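Local coordinates for protein alpha-L-rhamnosidase (Aspergillus terreus, PDB 6GSZ) that probably hydrolyses terminal non-reducing alpha-L-rhamnose residues in alpha-L-rhamnosides and binds calcium ions, at residues A498-Y511 / G518-I531. Sequence-based numbering, arbitrary orientation.
Sequences ARSEQLNHSYSLPY and GNGETPTSIWGDAI. With NAG (2-acetamido-2-deoxy-beta-D-glucopyranose), chain B; BGC (beta-D-glucopyranose), chain C.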
# COMPACT_ATOMS: atom_id res chain seq x y z
N ALA A 498 3.18 13.58 1.91
CA ALA A 498 3.41 13.81 3.33
C ALA A 498 4.26 15.09 3.49
O ALA A 498 4.02 15.93 4.36
CB ALA A 498 4.08 12.61 3.96
N ARG A 499 5.33 15.21 2.67
CA ARG A 499 6.24 16.33 2.71
C ARG A 499 5.48 17.63 2.38
O ARG A 499 5.64 18.63 3.08
CB ARG A 499 7.42 16.09 1.77
CG ARG A 499 8.39 17.24 1.66
CD ARG A 499 8.93 17.66 3.01
NE ARG A 499 10.08 18.53 2.87
CZ ARG A 499 10.60 19.30 3.84
NH1 ARG A 499 10.02 19.29 5.04
NH2 ARG A 499 11.69 20.01 3.57
N SER A 500 4.71 17.65 1.29
CA SER A 500 3.95 18.84 0.92
C SER A 500 3.01 19.29 2.05
O SER A 500 2.95 20.52 2.37
CB SER A 500 3.14 18.58 -0.35
OG SER A 500 3.97 18.35 -1.48
N GLU A 501 2.33 18.32 2.66
CA GLU A 501 1.40 18.61 3.71
C GLU A 501 2.13 19.21 4.92
O GLU A 501 1.68 20.18 5.55
CB GLU A 501 0.59 17.37 4.08
CG GLU A 501 -0.34 16.86 2.98
CD GLU A 501 -1.67 17.52 2.76
OE1 GLU A 501 -1.83 18.66 3.21
OE2 GLU A 501 -2.51 16.80 2.16
N GLN A 502 3.27 18.58 5.30
CA GLN A 502 4.10 19.05 6.40
C GLN A 502 4.54 20.50 6.18
O GLN A 502 4.60 21.29 7.17
CB GLN A 502 5.29 18.10 6.50
CG GLN A 502 6.30 18.53 7.56
CD GLN A 502 7.63 17.84 7.40
OE1 GLN A 502 8.04 17.53 6.27
NE2 GLN A 502 8.28 17.59 8.52
N LEU A 503 4.93 20.85 4.95
CA LEU A 503 5.45 22.20 4.71
C LEU A 503 4.36 23.26 4.92
O LEU A 503 4.72 24.43 5.10
CB LEU A 503 6.06 22.29 3.32
CG LEU A 503 7.43 21.60 3.23
CD1 LEU A 503 7.82 21.39 1.77
CD2 LEU A 503 8.50 22.39 4.00
N ASN A 504 3.08 22.88 4.87
CA ASN A 504 2.01 23.82 5.21
C ASN A 504 1.41 23.59 6.59
O ASN A 504 0.32 24.07 6.90
CB ASN A 504 0.90 23.76 4.17
CG ASN A 504 -0.02 24.97 4.25
OD1 ASN A 504 0.45 26.10 4.48
ND2 ASN A 504 -1.30 24.72 4.07
N HIS A 505 2.15 22.93 7.47
CA HIS A 505 1.71 22.57 8.82
C HIS A 505 2.82 22.84 9.84
O HIS A 505 2.96 22.11 10.83
CB HIS A 505 1.27 21.10 8.79
CG HIS A 505 0.33 20.66 9.85
ND1 HIS A 505 0.71 19.96 10.97
CD2 HIS A 505 -1.01 20.69 9.86
CE1 HIS A 505 -0.37 19.69 11.69
NE2 HIS A 505 -1.42 20.10 11.04
N SER A 506 3.60 23.90 9.59
CA SER A 506 4.65 24.37 10.53
C SER A 506 5.62 23.23 10.91
O SER A 506 6.02 23.09 12.09
CB SER A 506 4.01 25.00 11.74
OG SER A 506 3.20 26.11 11.34
N TYR A 507 5.93 22.40 9.90
CA TYR A 507 6.96 21.34 9.95
C TYR A 507 6.50 20.13 10.74
O TYR A 507 7.23 19.15 10.87
CB TYR A 507 8.31 21.85 10.44
CG TYR A 507 8.81 23.00 9.61
CD1 TYR A 507 9.25 22.80 8.30
CD2 TYR A 507 8.82 24.29 10.12
CE1 TYR A 507 9.71 23.85 7.53
CE2 TYR A 507 9.30 25.35 9.35
CZ TYR A 507 9.74 25.13 8.06
OH TYR A 507 10.21 26.18 7.32
N SER A 508 5.26 20.14 11.23
CA SER A 508 4.61 19.01 11.82
C SER A 508 3.87 18.22 10.73
O SER A 508 3.44 18.74 9.73
CB SER A 508 3.63 19.50 12.90
OG SER A 508 3.10 18.40 13.59
N LEU A 509 3.69 16.93 10.94
CA LEU A 509 2.98 16.07 10.01
C LEU A 509 1.51 15.98 10.43
O LEU A 509 1.20 15.63 11.57
CB LEU A 509 3.64 14.69 9.99
CG LEU A 509 3.15 13.75 8.91
CD1 LEU A 509 3.55 14.25 7.52
CD2 LEU A 509 3.69 12.35 9.18
N PRO A 510 0.56 16.29 9.53
CA PRO A 510 -0.85 16.02 9.83
C PRO A 510 -1.05 14.54 10.16
O PRO A 510 -0.29 13.70 9.74
CB PRO A 510 -1.59 16.43 8.57
CG PRO A 510 -0.68 17.43 7.94
CD PRO A 510 0.72 16.93 8.22
N TYR A 511 -2.09 14.24 10.92
CA TYR A 511 -2.36 12.87 11.32
C TYR A 511 -2.61 11.93 10.15
O TYR A 511 -2.25 10.77 10.19
CB TYR A 511 -3.51 12.79 12.34
CG TYR A 511 -3.25 13.58 13.60
CD1 TYR A 511 -1.97 13.88 14.06
CD2 TYR A 511 -4.33 13.92 14.41
CE1 TYR A 511 -1.80 14.65 15.20
CE2 TYR A 511 -4.16 14.66 15.56
CZ TYR A 511 -2.90 15.02 15.97
OH TYR A 511 -2.73 15.77 17.10
N GLY A 518 -7.11 20.06 7.95
CA GLY A 518 -6.65 21.46 8.15
C GLY A 518 -5.40 21.53 9.02
O GLY A 518 -4.65 20.55 9.05
N ASN A 519 -5.19 22.65 9.74
CA ASN A 519 -3.92 22.91 10.38
C ASN A 519 -3.97 22.84 11.91
O ASN A 519 -3.00 23.19 12.57
CB ASN A 519 -3.34 24.23 9.89
CG ASN A 519 -4.02 25.44 10.49
OD1 ASN A 519 -5.09 25.32 11.08
ND2 ASN A 519 -3.41 26.61 10.33
N GLY A 520 -5.04 22.30 12.48
CA GLY A 520 -5.29 22.39 13.94
C GLY A 520 -4.66 21.26 14.75
O GLY A 520 -4.55 21.37 15.98
N GLU A 521 -4.26 20.17 14.10
CA GLU A 521 -3.73 19.02 14.81
C GLU A 521 -2.34 19.35 15.38
O GLU A 521 -1.51 19.86 14.66
CB GLU A 521 -3.66 17.82 13.88
CG GLU A 521 -5.04 17.38 13.41
CD GLU A 521 -5.04 16.39 12.25
OE1 GLU A 521 -5.94 15.48 12.23
OE2 GLU A 521 -4.12 16.47 11.45
N THR A 522 -2.12 19.03 16.65
CA THR A 522 -0.82 19.27 17.27
C THR A 522 0.12 18.10 17.03
O THR A 522 -0.32 16.98 16.78
CB THR A 522 -1.00 19.61 18.76
OG1 THR A 522 -1.69 18.56 19.43
CG2 THR A 522 -1.75 20.92 18.92
N PRO A 523 1.45 18.32 17.07
CA PRO A 523 2.41 17.26 16.72
C PRO A 523 2.36 16.07 17.69
O PRO A 523 2.29 16.26 18.91
CB PRO A 523 3.76 17.97 16.85
CG PRO A 523 3.44 19.46 16.72
CD PRO A 523 2.10 19.61 17.36
N THR A 524 2.42 14.85 17.14
CA THR A 524 2.37 13.62 17.97
C THR A 524 3.54 12.69 17.61
O THR A 524 3.98 12.59 16.47
CB THR A 524 1.05 12.87 17.80
OG1 THR A 524 0.83 12.46 16.44
CG2 THR A 524 -0.10 13.73 18.29
N SER A 525 3.95 11.93 18.63
CA SER A 525 4.92 10.85 18.45
C SER A 525 4.25 9.69 17.71
O SER A 525 3.02 9.59 17.72
CB SER A 525 5.42 10.37 19.78
OG SER A 525 4.41 9.67 20.47
N ILE A 526 5.05 8.90 17.00
CA ILE A 526 4.69 7.66 16.27
C ILE A 526 3.99 8.02 14.94
O ILE A 526 4.44 7.62 13.91
CB ILE A 526 3.88 6.65 17.10
CG1 ILE A 526 4.54 6.39 18.47
CG2 ILE A 526 3.70 5.36 16.31
CD1 ILE A 526 3.69 5.60 19.40
N TRP A 527 2.85 8.72 15.06
CA TRP A 527 2.11 9.29 13.92
C TRP A 527 3.00 10.33 13.24
O TRP A 527 3.39 10.09 12.10
CB TRP A 527 0.78 9.85 14.45
CG TRP A 527 -0.27 8.79 14.59
CD1 TRP A 527 -1.35 8.61 13.78
CD2 TRP A 527 -0.37 7.74 15.58
NE1 TRP A 527 -2.08 7.52 14.18
CE2 TRP A 527 -1.49 6.96 15.27
CE3 TRP A 527 0.40 7.37 16.70
CZ2 TRP A 527 -1.88 5.85 16.02
CZ3 TRP A 527 0.02 6.26 17.43
CH2 TRP A 527 -1.11 5.51 17.11
N GLY A 528 3.44 11.37 13.94
CA GLY A 528 4.29 12.33 13.29
C GLY A 528 5.63 11.74 12.88
O GLY A 528 6.23 12.14 11.87
N ASP A 529 6.12 10.80 13.70
CA ASP A 529 7.39 10.13 13.44
C ASP A 529 7.38 9.32 12.15
O ASP A 529 8.45 8.90 11.70
CB ASP A 529 7.84 9.27 14.61
CG ASP A 529 8.24 10.10 15.83
OD1 ASP A 529 9.15 10.97 15.66
OD2 ASP A 529 7.65 9.83 16.90
N ALA A 530 6.20 9.08 11.53
CA ALA A 530 6.18 8.40 10.25
C ALA A 530 7.06 9.06 9.18
O ALA A 530 7.56 8.35 8.27
CB ALA A 530 4.77 8.28 9.72
N ILE A 531 7.21 10.39 9.27
CA ILE A 531 7.98 11.12 8.26
C ILE A 531 9.49 10.79 8.33
O ILE A 531 10.22 11.12 7.38
CB ILE A 531 7.69 12.64 8.36
CG1 ILE A 531 8.06 13.42 7.11
CG2 ILE A 531 8.31 13.23 9.62
CD1 ILE A 531 7.25 13.07 5.93
C1 NAG B . -2.29 25.78 4.12
C2 NAG B . -3.35 25.56 3.03
C3 NAG B . -4.47 26.56 3.16
C4 NAG B . -5.08 26.54 4.55
C5 NAG B . -3.95 26.74 5.57
C6 NAG B . -4.49 26.57 6.98
C7 NAG B . -2.92 24.65 0.78
C8 NAG B . -2.22 24.92 -0.53
N2 NAG B . -2.79 25.64 1.71
O3 NAG B . -5.47 26.25 2.20
O4 NAG B . -6.00 27.62 4.60
O5 NAG B . -2.98 25.70 5.36
O6 NAG B . -5.24 25.32 7.09
O7 NAG B . -3.53 23.60 1.02
C2 BGC C . -6.26 4.62 13.04
C3 BGC C . -5.46 5.18 14.18
C4 BGC C . -5.95 6.47 14.81
C5 BGC C . -7.36 6.24 15.06
C6 BGC C . -7.85 7.51 15.74
C1 BGC C . -7.73 4.61 13.40
O1 BGC C . -8.45 3.96 12.37
O2 BGC C . -6.07 3.23 12.94
O3 BGC C . -4.29 5.55 13.68
O4 BGC C . -5.27 6.93 16.00
O5 BGC C . -8.17 5.88 13.89
O6 BGC C . -9.27 7.41 15.89
O HOH W 1 -3.93 19.11 11.02
O HOH W 2 0.37 17.25 13.55
O HOH W 3 1.60 14.31 14.34
O HOH W 4 -4.78 17.52 18.19
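Between Leu509 and Gly528 the two backbones come closest, their CA atoms 5.1 Å apart, where the chain leaving helix 488-503 through a type I' turn at His505-Ser508 meets the loop that leads into helix 530-542. The largest share of the interface belongs to Tyr511 and Glu521. Glu521 CB sits over one face of the tyrosine ring, a CH-pi contact 3.7 Å from the centroid. From there the chain runs extended, with CG beside the backbone N (chi1 -64°), along the CD2 side of the ring, and its OE2 takes the Tyr511 N-H in a nearly straight bond (168°) that arrives from above the carboxylate plane. Tyr511 OH donates to Thr522 O at 2.7 Å, on a lone pair in the carbonyl plane. The His505 ring meets the main chain of Glu521, CE1 3.2 Å from Glu521 O. Water 1 joins His505 NE2 to Glu521 OE2, Glu521 N and Gly518 O. Leu509 CD2 packs on Ala530 CB and on Ile531 CB, and Ile531 CD1 reaches Ala498 CB at 3.8 Å, tying the two helices together. One sugar is attached and another is bound: Asn504 ND2 carries an N-linked GlcNAc, and Trp527 NE1 donates to O3 of the glucose at 3.0 Å. Both segments belong to the six-hairpin glycosidase domain, the (alpha/alpha)6 barrel of this family, and the loop between these helices helps line its glucose site. The N-H bond to OE2 fixes the Tyr511 backbone and the bond to Thr522 O places its hydroxyl, while Glu521 CB on the face would probably hinder ring rotation; Glu521 OE2, shared between that amide and water 1, would probably favour a protonated His505.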